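PDB 1OI0: MPN domain-containing protein from Archaeoglobus fulgidus, which binds a zinc ion in a JAB1/MPN domain, a family linked to proteasomal deubiquitination, and is probably a metallopeptidase. Local coordinates for residues Gly67-His72 with Tyr93-Cys98. Residues are numbered along the deposited sequence; the frame is centred on the assembly and turned at random.
Sequences GTVHSH and YHIIVC. With ZN (zinc ion), chain E; 144 (tris-hydroxymethyl-methyl-ammonium), chain F.
Gly67-His72 and Tyr93-Cys98 run parallel as neighbouring strands, Val69 paired with Ile95 and His72 with Cys98, at 25° to one another. Thr68, His70 and His72 each use backbone N toward the partner strand and Thr68 and His70 also lend their O, a parallel ladder whose first rung, Thr68 N to Tyr93 O, is weak. Helix 81-89 makes the crossover of this beta-alpha-beta unit.

The metal lies on the face that carries His70, His72 and Ile96. Ile96 lies against both imidazoles: CG1 runs beside the His70 ring, 3.6 Å from its CE1, while CG2, anti to the backbone N, sits over one face of the His72 ring, a CH-pi contact 3.7 Å from the centroid; CD1 reaches CE1 of each. The NE2 atoms of His70 and His72 bind zinc at 2.2 and 2.1 Å, with Asp83 and O2 of the bound tris molecule. At the other edge of the His70 ring, ND1 donates in plane to a water 2.7 Å away, which in turn donates to Ile95 O and also bonds Thr68 OG1; His72 ND1 is held by Ser76 O. On the opposite face of the sheet, Val97 CG2 presses on Ser71 CB at 3.3 Å, tighter than usual, beside Ala18 of helix 8-21.

Each zinc ligand histidine thus has its second nitrogen hydrogen-bonded, which, together with the zinc bond at NE2, helps fix the ring's rotation and probably strengthens NE2 as a donor to the metal.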
ATOM      1  N   GLY A  67      -6.827  -4.242   0.233  1.00 22.80           N
ATOM      2  CA  GLY A  67      -6.443  -3.715  -1.058  1.00 19.80           C
ATOM      3  C   GLY A  67      -5.022  -4.078  -1.426  1.00 16.62           C
ATOM      4  O   GLY A  67      -4.552  -5.174  -1.120  1.00 22.43           O
ATOM      5  N   THR A  68      -4.332  -3.147  -2.072  1.00 19.19           N
ATOM      6  CA  THR A  68      -2.964  -3.399  -2.498  1.00 17.76           C
ATOM      7  C   THR A  68      -2.016  -2.284  -2.113  1.00 15.98           C
ATOM      8  O   THR A  68      -2.425  -1.176  -1.781  1.00 16.92           O
ATOM      9  CB  THR A  68      -2.863  -3.533  -4.029  1.00 19.61           C
ATOM     10  OG1 THR A  68      -3.108  -2.255  -4.633  1.00 19.26           O
ATOM     11  CG2 THR A  68      -3.871  -4.544  -4.550  1.00 22.23           C
ATOM     12  N   VAL A  69      -0.731  -2.606  -2.163  1.00 15.69           N
ATOM     13  CA  VAL A  69       0.312  -1.642  -1.895  1.00 15.81           C
ATOM     14  C   VAL A  69       1.428  -1.962  -2.877  1.00 15.21           C
ATOM     15  O   VAL A  69       1.771  -3.123  -3.070  1.00 15.14           O
ATOM     16  CB  VAL A  69       0.851  -1.732  -0.439  1.00 17.49           C
ATOM     17  CG1 VAL A  69       1.275  -3.149  -0.110  1.00 16.68           C
ATOM     18  CG2 VAL A  69       2.028  -0.773  -0.271  1.00 19.34           C
ATOM     19  N   HIS A  70       1.949  -0.940  -3.544  1.00 14.65           N
ATOM     20  CA  HIS A  70       3.060  -1.158  -4.460  1.00 14.05           C
ATOM     21  C   HIS A  70       3.970   0.052  -4.424  1.00 14.54           C
ATOM     22  O   HIS A  70       3.565   1.133  -3.990  1.00 15.63           O
ATOM     23  CB  HIS A  70       2.586  -1.470  -5.898  1.00 14.41           C
ATOM     24  CG  HIS A  70       2.085  -0.291  -6.673  1.00 16.66           C
ATOM     25  ND1 HIS A  70       0.826   0.243  -6.504  1.00 14.88           N
ATOM     26  CD2 HIS A  70       2.653   0.404  -7.689  1.00 16.75           C
ATOM     27  CE1 HIS A  70       0.637   1.209  -7.384  1.00 15.10           C
ATOM     28  NE2 HIS A  70       1.731   1.326  -8.116  1.00 17.64           N
ATOM     29  N   SER A  71       5.214  -0.141  -4.843  1.00 15.38           N
ATOM     30  CA  SER A  71       6.179   0.945  -4.822  1.00 14.56           C
ATOM     31  C   SER A  71       6.552   1.484  -6.199  1.00 14.44           C
ATOM     32  O   SER A  71       6.404   0.805  -7.217  1.00 15.68           O
ATOM     33  CB  SER A  71       7.455   0.496  -4.097  1.00 17.02           C
ATOM     34  OG  SER A  71       8.129  -0.518  -4.820  1.00 17.21           O
ATOM     35  N   HIS A  72       7.025   2.728  -6.202  1.00 14.42           N
ATOM     36  CA  HIS A  72       7.480   3.414  -7.405  1.00 17.12           C
ATOM     37  C   HIS A  72       8.954   3.739  -7.197  1.00 18.10           C
ATOM     38  O   HIS A  72       9.325   4.348  -6.194  1.00 18.02           O
ATOM     39  CB  HIS A  72       6.720   4.724  -7.608  1.00 15.34           C
ATOM     40  CG  HIS A  72       5.328   4.551  -8.124  1.00 14.41           C
ATOM     41  ND1 HIS A  72       4.456   5.608  -8.263  1.00 16.45           N
ATOM     42  CD2 HIS A  72       4.661   3.454  -8.553  1.00 15.71           C
ATOM     43  CE1 HIS A  72       3.312   5.172  -8.755  1.00 17.65           C
ATOM     44  NE2 HIS A  72       3.410   3.868  -8.939  1.00 18.49           N
ATOM     45  N   TYR A  93      -8.774  -0.087  -0.397  1.00 19.71           N
ATOM     46  CA  TYR A  93      -7.656   0.833  -0.235  1.00 19.89           C
ATOM     47  C   TYR A  93      -6.403   0.412  -0.975  1.00 16.35           C
ATOM     48  O   TYR A  93      -6.089  -0.771  -1.062  1.00 19.18           O
ATOM     49  CB  TYR A  93      -7.334   0.977   1.247  1.00 22.48           C
ATOM     50  CG  TYR A  93      -8.537   1.381   2.060  1.00 25.78           C
ATOM     51  CD1 TYR A  93      -9.009   2.690   2.032  1.00 25.38           C
ATOM     52  CD2 TYR A  93      -9.228   0.445   2.823  1.00 23.99           C
ATOM     53  CE1 TYR A  93     -10.145   3.059   2.744  1.00 26.23           C
ATOM     54  CE2 TYR A  93     -10.366   0.802   3.537  1.00 27.37           C
ATOM     55  CZ  TYR A  93     -10.815   2.110   3.492  1.00 29.12           C
ATOM     56  OH  TYR A  93     -11.934   2.474   4.199  1.00 30.29           O
ATOM     57  N   HIS A  94      -5.688   1.400  -1.495  1.00 18.71           N
ATOM     58  CA  HIS A  94      -4.466   1.127  -2.232  1.00 18.44           C
ATOM     59  C   HIS A  94      -3.374   2.130  -1.919  1.00 15.83           C
ATOM     60  O   HIS A  94      -3.516   3.327  -2.156  1.00 19.89           O
ATOM     61  CB  HIS A  94      -4.769   1.102  -3.731  1.00 19.16           C
ATOM     62  CG  HIS A  94      -5.806   0.091  -4.110  1.00 16.19           C
ATOM     63  ND1 HIS A  94      -7.157   0.373  -4.104  1.00 23.33           N
ATOM     64  CD2 HIS A  94      -5.697  -1.218  -4.436  1.00 16.87           C
ATOM     65  CE1 HIS A  94      -7.832  -0.719  -4.411  1.00 18.26           C
ATOM     66  NE2 HIS A  94      -6.971  -1.699  -4.616  1.00 23.08           N
ATOM     67  N   ILE A  95      -2.273   1.624  -1.373  1.00 17.58           N
ATOM     68  CA  ILE A  95      -1.147   2.466  -1.006  1.00 16.64           C
ATOM     69  C   ILE A  95      -0.039   2.451  -2.053  1.00 13.43           C
ATOM     70  O   ILE A  95       0.233   1.427  -2.670  1.00 14.76           O
ATOM     71  CB  ILE A  95      -0.531   2.002   0.331  1.00 19.18           C
ATOM     72  CG1 ILE A  95      -1.560   2.142   1.452  1.00 20.74           C
ATOM     73  CG2 ILE A  95       0.741   2.794   0.633  1.00 18.97           C
ATOM     74  CD1 ILE A  95      -1.102   1.543   2.768  1.00 20.23           C
ATOM     75  N   ILE A  96       0.566   3.609  -2.262  1.00 15.42           N
ATOM     76  CA  ILE A  96       1.705   3.714  -3.166  1.00 15.97           C
ATOM     77  C   ILE A  96       2.826   4.325  -2.342  1.00 17.10           C
ATOM     78  O   ILE A  96       2.630   5.345  -1.676  1.00 18.05           O
ATOM     79  CB  ILE A  96       1.450   4.656  -4.368  1.00 15.39           C
ATOM     80  CG1 ILE A  96       0.367   4.077  -5.280  1.00 16.61           C
ATOM     81  CG2 ILE A  96       2.752   4.846  -5.160  1.00 16.70           C
ATOM     82  CD1 ILE A  96       0.100   4.923  -6.506  1.00 19.01           C
ATOM     83  N   VAL A  97       3.990   3.683  -2.351  1.00 17.24           N
ATOM     84  CA  VAL A  97       5.144   4.214  -1.642  1.00 17.82           C
ATOM     85  C   VAL A  97       6.108   4.554  -2.765  1.00 19.49           C
ATOM     86  O   VAL A  97       6.064   3.938  -3.827  1.00 19.06           O
ATOM     87  CB  VAL A  97       5.768   3.183  -0.658  1.00 17.04           C
ATOM     88  CG1 VAL A  97       4.734   2.769   0.375  1.00 16.07           C
ATOM     89  CG2 VAL A  97       6.282   1.977  -1.403  1.00 19.17           C
ATOM     90  N   CYS A  98       6.976   5.531  -2.542  1.00 17.12           N
ATOM     91  CA  CYS A  98       7.884   5.954  -3.598  1.00 19.86           C
ATOM     92  C   CYS A  98       9.271   6.297  -3.080  1.00 20.78           C
ATOM     93  O   CYS A  98       9.462   6.548  -1.892  1.00 18.52           O
ATOM     94  CB  CYS A  98       7.274   7.174  -4.300  1.00 20.43           C
ATOM     95  SG  CYS A  98       6.710   8.435  -3.102  1.00 25.41           S
TER
HETATM   96 ZN    ZN E 201       2.042   2.641  -9.866  1.00 17.89          ZN
HETATM   97  C1  144 F 202       2.525   3.860 -12.135  1.00 16.54           C
HETATM   98  N   144 F 202       3.422   2.920 -12.797  1.00 24.61           N
HETATM   99  C2  144 F 202       3.149   1.545 -12.270  1.00 23.64           C
HETATM  100  O2  144 F 202       3.119   1.004 -11.031  1.00 19.12           O
HETATM  101  C3  144 F 202       4.828   3.438 -12.535  1.00 26.10           C
HETATM  102  O3  144 F 202       5.864   2.628 -13.118  1.00 27.90           O
HETATM  103  C4  144 F 202       3.036   2.959 -14.225  1.00 25.40           C
HETATM  104  O4  144 F 202       1.577   2.816 -14.855  1.00 25.13           O
HETATM  105  O   HOH W   1      -1.230  -0.104  -4.728  1.00 16.91           O